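Local coordinates for probable leucine/isoleucine/valine-binding protein (Rhodopirellula baltica, PDB 4KV7) that probably binds leucine, isoleucine, valine or a related small ligand as a periplasmic solute-binding protein, its true ligand not being established, at residues Met77-Leu80 / Thr81-Glu85; Lys152-Lys155 / Pro156-Gly160. The protein carries 1 engineered substitution. All coordinates share one frame; numbering follows the deposited sequence.

Contact 1 (Met77-Leu80 / Thr81-Glu85); sequences MHRL and TDEHE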
HETATM    1  N   MSE A  77       1.067 -19.263  -1.774  1.00 12.86           N
HETATM    2  CA  MSE A  77      -0.286 -19.126  -2.299  1.00 12.10           C
HETATM    3  C   MSE A  77      -0.915 -20.485  -2.576  1.00 14.61           C
HETATM    4  O   MSE A  77      -2.110 -20.678  -2.360  1.00 14.32           O
HETATM    5  CB  MSE A  77      -0.298 -18.260  -3.555  1.00 13.17           C
HETATM    6  CG  MSE A  77      -0.037 -16.778  -3.262  1.00 14.45           C
HETATM    7 SE   MSE A  77      -1.497 -15.914  -2.290  0.68 12.85          SE
HETATM    8  CE  MSE A  77      -2.903 -16.277  -3.633  1.00 14.13           C
ATOM      9  N   HIS A  78      -0.116 -21.429  -3.059  1.00 14.40           N
ATOM     10  CA  HIS A  78      -0.625 -22.778  -3.256  1.00 16.07           C
ATOM     11  C   HIS A  78      -1.060 -23.382  -1.921  1.00 15.23           C
ATOM     12  O   HIS A  78      -2.121 -23.988  -1.835  1.00 16.93           O
ATOM     13  CB  HIS A  78       0.404 -23.659  -3.968  1.00 17.55           C
ATOM     14  CG  HIS A  78       0.525 -23.368  -5.433  1.00 18.50           C
ATOM     15  ND1 HIS A  78      -0.529 -23.523  -6.308  1.00 24.45           N
ATOM     16  CD2 HIS A  78       1.566 -22.921  -6.173  1.00 21.61           C
ATOM     17  CE1 HIS A  78      -0.141 -23.187  -7.525  1.00 23.95           C
ATOM     18  NE2 HIS A  78       1.128 -22.827  -7.473  1.00 21.73           N
ATOM     19  N   ARG A  79      -0.261 -23.184  -0.877  1.00 14.23           N
ATOM     20  CA  ARG A  79      -0.612 -23.723   0.432  1.00 15.78           C
ATOM     21  C   ARG A  79      -1.868 -23.060   0.998  1.00 14.47           C
ATOM     22  O   ARG A  79      -2.743 -23.739   1.541  1.00 15.94           O
ATOM     23  CB  ARG A  79       0.564 -23.612   1.414  1.00 17.91           C
ATOM     24  CG  ARG A  79       1.759 -24.497   1.057  1.00 20.75           C
ATOM     25  CD  ARG A  79       2.512 -25.005   2.290  1.00 25.14           C
ATOM     26  NE  ARG A  79       2.957 -23.919   3.163  1.00 24.36           N
ATOM     27  CZ  ARG A  79       4.087 -23.238   3.004  1.00 30.27           C
ATOM     28  NH1 ARG A  79       4.895 -23.515   1.987  1.00 31.03           N
ATOM     29  NH2 ARG A  79       4.406 -22.270   3.854  1.00 28.51           N
ATOM     30  N   LEU A  80      -1.970 -21.743   0.855  1.00 14.00           N
ATOM     31  CA  LEU A  80      -3.118 -21.013   1.382  1.00 14.59           C
ATOM     32  C   LEU A  80      -4.413 -21.432   0.695  1.00 14.30           C
ATOM     33  O   LEU A  80      -5.440 -21.609   1.350  1.00 15.53           O
ATOM     34  CB  LEU A  80      -2.917 -19.500   1.239  1.00 12.67           C
ATOM     35  CG  LEU A  80      -1.826 -18.905   2.129  1.00 12.57           C
ATOM     36  CD1 LEU A  80      -1.541 -17.479   1.701  1.00 14.27           C
ATOM     37  CD2 LEU A  80      -2.246 -18.964   3.585  1.00 14.87           C
ATOM     38  N   THR A  81      -4.368 -21.595  -0.624  1.00 14.55           N
ATOM     39  CA  THR A  81      -5.583 -21.892  -1.383  1.00 14.98           C
ATOM     40  C   THR A  81      -5.923 -23.382  -1.394  1.00 18.74           C
ATOM     41  O   THR A  81      -7.094 -23.756  -1.466  1.00 19.51           O
ATOM     42  CB  THR A  81      -5.503 -21.377  -2.834  1.00 17.52           C
ATOM     43  OG1 THR A  81      -4.360 -21.943  -3.487  1.00 17.31           O
ATOM     44  CG2 THR A  81      -5.405 -19.857  -2.855  1.00 16.07           C
ATOM     45  N   ASP A  82      -4.905 -24.234  -1.327  1.00 17.58           N
ATOM     46  CA  ASP A  82      -5.132 -25.672  -1.303  1.00 21.65           C
ATOM     47  C   ASP A  82      -5.326 -26.141   0.133  1.00 20.50           C
ATOM     48  O   ASP A  82      -6.455 -26.232   0.615  1.00 28.22           O
ATOM     49  CB  ASP A  82      -3.959 -26.409  -1.957  1.00 22.45           C
ATOM     50  CG  ASP A  82      -4.212 -27.901  -2.126  1.00 30.39           C
ATOM     51  OD1 ASP A  82      -5.123 -28.448  -1.472  1.00 32.57           O
ATOM     52  OD2 ASP A  82      -3.483 -28.533  -2.921  1.00 36.33           O
ATOM     53  N   GLU A  83      -4.231 -26.436   0.825  1.00 22.93           N
ATOM     54  CA  GLU A  83      -4.344 -27.121   2.107  1.00 25.06           C
ATOM     55  C   GLU A  83      -5.037 -26.305   3.203  1.00 19.16           C
ATOM     56  O   GLU A  83      -5.772 -26.871   4.008  1.00 22.26           O
ATOM     57  CB  GLU A  83      -2.996 -27.682   2.577  1.00 32.92           C
ATOM     58  CG  GLU A  83      -2.074 -26.688   3.246  1.00 27.92           C
ATOM     59  CD  GLU A  83      -0.685 -27.266   3.470  1.00 30.90           C
ATOM     60  OE1 GLU A  83      -0.284 -27.426   4.643  1.00 31.79           O
ATOM     61  OE2 GLU A  83      -0.002 -27.561   2.467  1.00 31.63           O
ATOM     62  N   HIS A  84      -4.835 -24.991   3.229  1.00 18.72           N
ATOM     63  CA  HIS A  84      -5.472 -24.177   4.262  1.00 17.40           C
ATOM     64  C   HIS A  84      -6.909 -23.809   3.917  1.00 20.53           C
ATOM     65  O   HIS A  84      -7.677 -23.399   4.790  1.00 21.34           O
ATOM     66  CB  HIS A  84      -4.658 -22.914   4.541  1.00 19.06           C
ATOM     67  CG  HIS A  84      -3.319 -23.188   5.148  1.00 17.00           C
ATOM     68  ND1 HIS A  84      -3.172 -23.820   6.365  1.00 22.23           N
ATOM     69  CD2 HIS A  84      -2.070 -22.907   4.713  1.00 18.81           C
ATOM     70  CE1 HIS A  84      -1.885 -23.924   6.649  1.00 24.36           C
ATOM     71  NE2 HIS A  84      -1.195 -23.378   5.664  1.00 20.71           N
ATOM     72  N   GLU A  85      -7.264 -23.949   2.642  1.00 17.56           N
ATOM     73  CA  GLU A  85      -8.625 -23.674   2.179  1.00 18.34           C
ATOM     74  C   GLU A  85      -9.125 -22.293   2.592  1.00 16.76           C
ATOM     75  O   GLU A  85     -10.281 -22.148   2.994  1.00 18.97           O
ATOM     76  CB  GLU A  85      -9.594 -24.743   2.703  1.00 21.43           C
ATOM     77  CG  GLU A  85      -9.238 -26.150   2.280  1.00 24.59           C
ATOM     78  CD  GLU A  85     -10.264 -27.172   2.735  1.00 29.89           C
ATOM     79  OE1 GLU A  85     -10.643 -27.158   3.926  1.00 33.24           O
ATOM     80  OE2 GLU A  85     -10.684 -27.991   1.896  1.00 37.32           O
TER
HETATM   81  O   HOH W   1      -3.534 -23.825  -5.583  1.00 33.72           O
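T81 grips the carbonyl of M77, a selenomethionine, twice. Its backbone N gives the ordinary i to i+4 helix bond to M77 O, while its hydroxyl OG1 donates to the same oxygen at 2.8 Å. The two donors arrive from opposite faces of the carbonyl plane, so that M77 O is bonded on both sides of it. A chi1 of 57°, which sets OG1 between the backbone N and the carbonyl carbon, folds the hydroxyl back along the helix in this way. OG1 is also an acceptor: a water donates to it at 2.9 Å and lies 3.1 Å from H78 ND1, in the plane of that imidazole. With an alanine here, M77 O would probably keep just its backbone donor and the water would be likely to lose its hold on this side. T81 closes helix 70-81 of a periplasmic-binding-protein fold; M77, H78 and T81 rest on helix 95-107, while R79, L80 and H84 face strand 57-65. H78 O takes the N-H of D82, the first residue to depart from helical angles. Further on, the spacing widens: H84 N reaches R79 O at 3.0 Å, an i to i+5 bond nearly straight along the C=O axis. The H84 ring then leans back over the turn, CD2 lying 3.3 Å from R79 O, with its edge toward L80 CA and E83 CG over one face. R79 and E83 run side by side, yet their charged groups stay apart, R79 NE being 4.7 Å from E83 OE2; T81 O is taken by R326 and H84 O by K19.

Contact 2 (Lys152-Lys155 / Pro156-Gly160); sequences KGIK and PEEIG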
ATOM      1  N   LYS A 152       3.504  24.372  -9.272  1.00 15.58           N
ATOM      2  CA  LYS A 152       4.467  25.178  -8.528  1.00 17.25           C
ATOM      3  C   LYS A 152       5.628  25.662  -9.391  1.00 18.87           C
ATOM      4  O   LYS A 152       6.538  26.330  -8.898  1.00 23.08           O
ATOM      5  CB  LYS A 152       5.000  24.408  -7.317  1.00 18.94           C
ATOM      6  CG  LYS A 152       3.997  24.283  -6.190  1.00 22.13           C
ATOM      7  CD  LYS A 152       3.548  25.657  -5.726  1.00 28.56           C
ATOM      8  CE  LYS A 152       2.349  25.569  -4.805  1.00 27.93           C
ATOM      9  NZ  LYS A 152       1.830  26.924  -4.457  1.00 32.05           N
ATOM     10  N   GLY A 153       5.599  25.339 -10.679  1.00 18.04           N
ATOM     11  CA  GLY A 153       6.593  25.864 -11.601  1.00 19.12           C
ATOM     12  C   GLY A 153       7.756  24.931 -11.889  1.00 17.06           C
ATOM     13  O   GLY A 153       8.695  25.301 -12.593  1.00 19.40           O
ATOM     14  N   ILE A 154       7.708  23.718 -11.357  1.00 17.05           N
ATOM     15  CA  ILE A 154       8.668  22.702 -11.760  1.00 15.66           C
ATOM     16  C   ILE A 154       8.319  22.298 -13.188  1.00 17.10           C
ATOM     17  O   ILE A 154       7.159  22.015 -13.498  1.00 18.16           O
ATOM     18  CB  ILE A 154       8.624  21.490 -10.833  1.00 15.57           C
ATOM     19  CG1 ILE A 154       8.907  21.917  -9.393  1.00 16.21           C
ATOM     20  CG2 ILE A 154       9.611  20.413 -11.293  1.00 16.11           C
ATOM     21  CD1 ILE A 154      10.285  22.503  -9.182  1.00 19.49           C
ATOM     22  N   LYS A 155       9.307  22.322 -14.072  1.00 15.61           N
ATOM     23  CA  LYS A 155       9.064  21.959 -15.462  1.00 16.42           C
ATOM     24  C   LYS A 155       8.931  20.455 -15.594  1.00 16.17           C
ATOM     25  O   LYS A 155       9.581  19.716 -14.859  1.00 14.22           O
ATOM     26  CB  LYS A 155      10.199  22.456 -16.346  1.00 17.86           C
ATOM     27  CG  LYS A 155      10.325  23.962 -16.356  1.00 20.70           C
ATOM     28  CD  LYS A 155      11.396  24.432 -17.323  1.00 25.96           C
ATOM     29  CE  LYS A 155      11.237  25.914 -17.638  1.00 32.39           C
ATOM     30  NZ  LYS A 155      11.179  26.743 -16.401  1.00 37.26           N
ATOM     31  N   PRO A 156       8.078  19.991 -16.529  1.00 14.95           N
ATOM     32  CA  PRO A 156       7.953  18.546 -16.739  1.00 15.80           C
ATOM     33  C   PRO A 156       9.305  17.844 -16.903  1.00 15.37           C
ATOM     34  O   PRO A 156       9.490  16.759 -16.351  1.00 15.63           O
ATOM     35  CB  PRO A 156       7.128  18.463 -18.023  1.00 17.54           C
ATOM     36  CG  PRO A 156       6.253  19.675 -17.971  1.00 18.52           C
ATOM     37  CD  PRO A 156       7.102  20.753 -17.334  1.00 16.85           C
ATOM     38  N   GLU A 157      10.236  18.473 -17.616  1.00 15.62           N
ATOM     39  CA  GLU A 157      11.552  17.893 -17.860  1.00 16.20           C
ATOM     40  C   GLU A 157      12.444  17.839 -16.621  1.00 16.22           C
ATOM     41  O   GLU A 157      13.503  17.207 -16.646  1.00 16.44           O
ATOM     42  CB  GLU A 157      12.290  18.678 -18.952  1.00 21.00           C
ATOM     43  CG  GLU A 157      12.809  20.048 -18.495  1.00 22.68           C
ATOM     44  CD  GLU A 157      13.598  20.783 -19.570  1.00 35.60           C
ATOM     45  OE1 GLU A 157      13.521  20.373 -20.749  1.00 40.57           O
ATOM     46  OE2 GLU A 157      14.293  21.772 -19.237  1.00 36.51           O
ATOM     47  N   GLU A 158      12.032  18.521 -15.553  1.00 14.45           N
ATOM     48  CA  GLU A 158      12.797  18.589 -14.308  1.00 14.01           C
ATOM     49  C   GLU A 158      12.316  17.580 -13.267  1.00 12.20           C
ATOM     50  O   GLU A 158      12.791  17.581 -12.124  1.00 13.19           O
ATOM     51  CB  GLU A 158      12.730  19.997 -13.718  1.00 14.51           C
ATOM     52  CG  GLU A 158      13.457  21.041 -14.549  1.00 17.48           C
ATOM     53  CD  GLU A 158      13.157  22.469 -14.134  1.00 18.59           C
ATOM     54  OE1 GLU A 158      12.125  22.716 -13.481  1.00 17.53           O
ATOM     55  OE2 GLU A 158      13.961  23.353 -14.479  1.00 21.94           O
ATOM     56  N   ILE A 159      11.386  16.712 -13.657  1.00 12.04           N
ATOM     57  CA  ILE A 159      10.865  15.687 -12.763  1.00 11.12           C
ATOM     58  C   ILE A 159      11.525  14.354 -13.083  1.00 11.82           C
ATOM     59  O   ILE A 159      11.363  13.814 -14.182  1.00 12.68           O
ATOM     60  CB  ILE A 159       9.335  15.547 -12.887  1.00 10.92           C
ATOM     61  CG1 ILE A 159       8.647  16.871 -12.553  1.00 11.44           C
ATOM     62  CG2 ILE A 159       8.823  14.436 -11.970  1.00 13.05           C
ATOM     63  CD1 ILE A 159       7.170  16.883 -12.891  1.00 13.63           C
ATOM     64  N   GLY A 160      12.272  13.829 -12.115  1.00 11.22           N
ATOM     65  CA  GLY A 160      12.972  12.567 -12.275  1.00 11.45           C
ATOM     66  C   GLY A 160      12.381  11.458 -11.428  1.00 11.08           C
ATOM     67  O   GLY A 160      11.528  11.694 -10.566  1.00 11.05           O
TER
HETATM   68  O   HOH W   2      11.584  25.171 -12.492  1.00 19.61           O
HETATM   69  O   HOH W   3      13.773  25.927 -14.790  1.00 33.32           O
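E158 folds its carboxylate back toward the chain and accepts the backbone N-H of K155 on OE1 at 2.9 Å. The bond is nearly straight at the hydrogen (165°), although the donor stands above the carboxylate plane. In the other direction, E158 N donates to K155 O at 2.8 Å, the i to i+3 bond of the 3-10 turn, approaching that carbonyl from well above its plane. Backbone and side chain of one glutamate thus hold both ends of one lysine residue. The chi1 of -68° carries E158 CG away from its own carbonyl carbon, and the extended chain beyond brings OE1 to K155. On the packed side, I154 lays its CG2 branch against I159 CG1 at 3.9 Å and against E158 CB at nearly the same distance; I154 also touches the side chains of L379 and K218. The other side is wet. One water donates to both G153 O and E158 OE1, the latter at 2.7 Å; a second donates to E158 OE2 and accepts from K155 NZ. The lysine's aliphatic chain runs past the carboxylate, but K155 NZ stays 4.8 Å from E158 OE2, so water mediates where a direct ion pair might have formed. OE2 instead makes its salt bridge with K218, which would probably favour the charged form of the glutamate. G153, with positive phi, ends helix 138-151 in a Schellman motif, and a short 3-10 turn at 156-158 leads into strand 159-164, which lies between strands 193-196 and 219-223 in the mixed sheet: a helix-to-strand connection of the alpha/beta kind.

Contacts 1 and 2 solve one problem, how a chain leaves a helix and heads for a strand, in two ways. At 77-85 a side-chain hydroxyl doubles up on a helix carbonyl as helix 70-81 runs out before strand 89-90; at 152-160 a glycine ends helix 138-151, and a glutamate braces the turn before strand 159-164. They follow in series along the chain and lie on opposite sides of its centre, their own centres about 47 Å apart and their nearest atoms about 32 Å. They do not touch. Each sits beside a different sheet, consistent with the two-lobed architecture of periplasmic binding proteins, whose ligand is usually held between the lobes.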